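Side-chain contact in abietadiene synthase, chloroplastic (Abies grandis, PDB 3S9V), which is a large, mostly helical enzyme of the plant terpene synthase family, with a terpene synthase N-terminal domain and a metal-binding domain: residues A[436-441]-A[465-470]. Sequence-based numbering, arbitrary orientation.
Sequences SYIENY and ELAKLD
Ile-438 meets the side chains of Ala-467 and Lys-468 through aliphatic carbons, without a ring at the interface; the one covered ring lies to the side: CB of Tyr-441 sits 4.0 Å above one face of the Tyr-437 ring, over its centre, and Arg-282 makes a cation-pi contact with that ring. The backbones come closest at Ile-438 and Ala-467, whose CA atoms are 6.8 Å apart, a spacing that the small alanine side chain permits. The two branches of Ile-438 reach different residues. Ile-438 CG1 lies 3.9 Å from Ala-467 CB, and the extended second torsion (chi2 -177°) carries Ile-438 CD1 onward to the backbone carbonyl, 3.4 Å from Ala-467 O. The other branch, Ile-438 CG2, stands anti to its own backbone N and packs 3.9 Å from Lys-468 CG. Because the lysine chain is extended beyond CG, Lys-468 CE also passes 4.2 Å from Ile-438 CG2, the two side chains meeting at a slant. The 142 Å² buried is mainly van der Waals packing, lysine contributing its methylenes. Phe-471 also touches Ile-438, and Leu-283 touches Ala-467. The contact joins the last turn of helix 430-440 to the early part of helix 461-491, whose Leu-466 and Leu-469 pack on helix 29-46, while Tyr-437 and Asn-440 touch helix 413-422.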
loop_
_atom_site.group_PDB
_atom_site.type_symbol
_atom_site.label_atom_id
_atom_site.label_comp_id
_atom_site.label_asym_id
_atom_site.label_seq_id
_atom_site.Cartn_x
_atom_site.Cartn_y
_atom_site.Cartn_z
ATOM N N SER A 436 10.273 -4.783 -2.466
ATOM C CA SER A 436 9.504 -5.838 -1.815
ATOM C C SER A 436 8.340 -6.290 -2.697
ATOM O O SER A 436 8.186 -7.479 -2.990
ATOM C CB SER A 436 8.971 -5.342 -0.468
ATOM O OG SER A 436 8.332 -6.378 0.255
ATOM N N TYR A 437 7.531 -5.337 -3.140
ATOM C CA TYR A 437 6.385 -5.682 -3.957
ATOM C C TYR A 437 6.777 -6.273 -5.310
ATOM O O TYR A 437 6.100 -7.164 -5.825
ATOM C CB TYR A 437 5.471 -4.469 -4.144
ATOM C CG TYR A 437 4.067 -4.865 -4.524
ATOM C CD1 TYR A 437 3.365 -5.806 -3.768
ATOM C CD2 TYR A 437 3.443 -4.325 -5.645
ATOM C CE1 TYR A 437 2.080 -6.196 -4.124
ATOM C CE2 TYR A 437 2.151 -4.714 -6.007
ATOM C CZ TYR A 437 1.483 -5.645 -5.243
ATOM O OH TYR A 437 0.218 -6.040 -5.602
ATOM N N ILE A 438 7.870 -5.780 -5.883
ATOM C CA ILE A 438 8.344 -6.291 -7.159
ATOM C C ILE A 438 8.564 -7.804 -7.049
ATOM O O ILE A 438 8.356 -8.544 -8.011
ATOM C CB ILE A 438 9.662 -5.582 -7.579
ATOM C CG1 ILE A 438 9.332 -4.181 -8.084
ATOM C CG2 ILE A 438 10.415 -6.401 -8.635
ATOM C CD1 ILE A 438 10.520 -3.410 -8.592
ATOM N N GLU A 439 8.958 -8.266 -5.869
ATOM C CA GLU A 439 9.192 -9.693 -5.669
ATOM C C GLU A 439 7.958 -10.484 -5.236
ATOM O O GLU A 439 7.889 -11.689 -5.471
ATOM C CB GLU A 439 10.319 -9.906 -4.658
ATOM C CG GLU A 439 11.647 -9.355 -5.143
ATOM C CD GLU A 439 12.773 -9.560 -4.152
ATOM O OE1 GLU A 439 12.604 -9.170 -2.975
ATOM O OE2 GLU A 439 13.829 -10.102 -4.555
ATOM N N ASN A 440 6.988 -9.809 -4.622
ATOM C CA ASN A 440 5.771 -10.473 -4.163
ATOM C C ASN A 440 4.599 -10.344 -5.133
ATOM O O ASN A 440 3.617 -11.080 -5.028
ATOM C CB ASN A 440 5.345 -9.921 -2.797
ATOM C CG ASN A 440 6.336 -10.255 -1.692
ATOM O OD1 ASN A 440 6.651 -11.417 -1.458
ATOM N ND2 ASN A 440 6.829 -9.231 -1.006
ATOM N N TYR A 441 4.699 -9.415 -6.077
ATOM C CA TYR A 441 3.626 -9.190 -7.040
ATOM C C TYR A 441 3.412 -10.342 -8.024
ATOM O O TYR A 441 4.346 -10.769 -8.712
ATOM C CB TYR A 441 3.889 -7.900 -7.814
ATOM C CG TYR A 441 2.865 -7.601 -8.880
ATOM C CD1 TYR A 441 1.534 -7.361 -8.548
ATOM C CD2 TYR A 441 3.225 -7.566 -10.227
ATOM C CE1 TYR A 441 0.584 -7.089 -9.534
ATOM C CE2 TYR A 441 2.282 -7.298 -11.220
ATOM C CZ TYR A 441 0.967 -7.059 -10.864
ATOM O OH TYR A 441 0.040 -6.771 -11.839
ATOM N N GLU A 465 6.974 -5.972 -15.588
ATOM C CA GLU A 465 8.082 -5.839 -16.517
ATOM C C GLU A 465 8.645 -4.427 -16.402
ATOM O O GLU A 465 9.859 -4.236 -16.328
ATOM C CB GLU A 465 7.603 -6.095 -17.946
ATOM C CG GLU A 465 8.698 -6.024 -18.994
ATOM C CD GLU A 465 8.191 -6.335 -20.390
ATOM O OE1 GLU A 465 9.020 -6.366 -21.326
ATOM O OE2 GLU A 465 6.969 -6.551 -20.550
ATOM N N LEU A 466 7.759 -3.438 -16.377
ATOM C CA LEU A 466 8.194 -2.053 -16.273
ATOM C C LEU A 466 8.837 -1.759 -14.919
ATOM O O LEU A 466 9.830 -1.042 -14.848
ATOM C CB LEU A 466 7.018 -1.109 -16.492
ATOM C CG LEU A 466 7.346 0.370 -16.347
ATOM C CD1 LEU A 466 8.425 0.761 -17.360
ATOM C CD2 LEU A 466 6.079 1.187 -16.558
ATOM N N ALA A 467 8.268 -2.320 -13.853
ATOM C CA ALA A 467 8.784 -2.120 -12.500
ATOM C C ALA A 467 10.227 -2.615 -12.359
ATOM O O ALA A 467 11.042 -2.000 -11.664
ATOM C CB ALA A 467 7.894 -2.840 -11.491
ATOM N N LYS A 468 10.539 -3.734 -13.007
ATOM C CA LYS A 468 11.882 -4.286 -12.933
ATOM C C LYS A 468 12.863 -3.464 -13.771
ATOM O O LYS A 468 13.941 -3.090 -13.297
ATOM C CB LYS A 468 11.877 -5.750 -13.385
ATOM C CG LYS A 468 11.120 -6.677 -12.444
ATOM C CD LYS A 468 11.221 -8.135 -12.880
ATOM C CE LYS A 468 10.579 -9.058 -11.857
ATOM N NZ LYS A 468 10.580 -10.477 -12.313
ATOM N N LEU A 469 12.483 -3.174 -15.009
ATOM C CA LEU A 469 13.340 -2.388 -15.886
ATOM C C LEU A 469 13.616 -1.007 -15.291
ATOM O O LEU A 469 14.741 -0.511 -15.341
ATOM C CB LEU A 469 12.686 -2.229 -17.266
ATOM C CG LEU A 469 12.684 -3.450 -18.194
ATOM C CD1 LEU A 469 11.789 -3.200 -19.398
ATOM C CD2 LEU A 469 14.109 -3.744 -18.646
ATOM N N ASP A 470 12.588 -0.393 -14.719
ATOM C CA ASP A 470 12.732 0.943 -14.154
ATOM C C ASP A 470 13.558 0.922 -12.876
ATOM O O ASP A 470 14.381 1.815 -12.652
ATOM C CB ASP A 470 11.351 1.560 -13.884
ATOM C CG ASP A 470 11.419 3.064 -13.598
ATOM O OD1 ASP A 470 12.004 3.808 -14.418
ATOM O OD2 ASP A 470 10.878 3.505 -12.558
#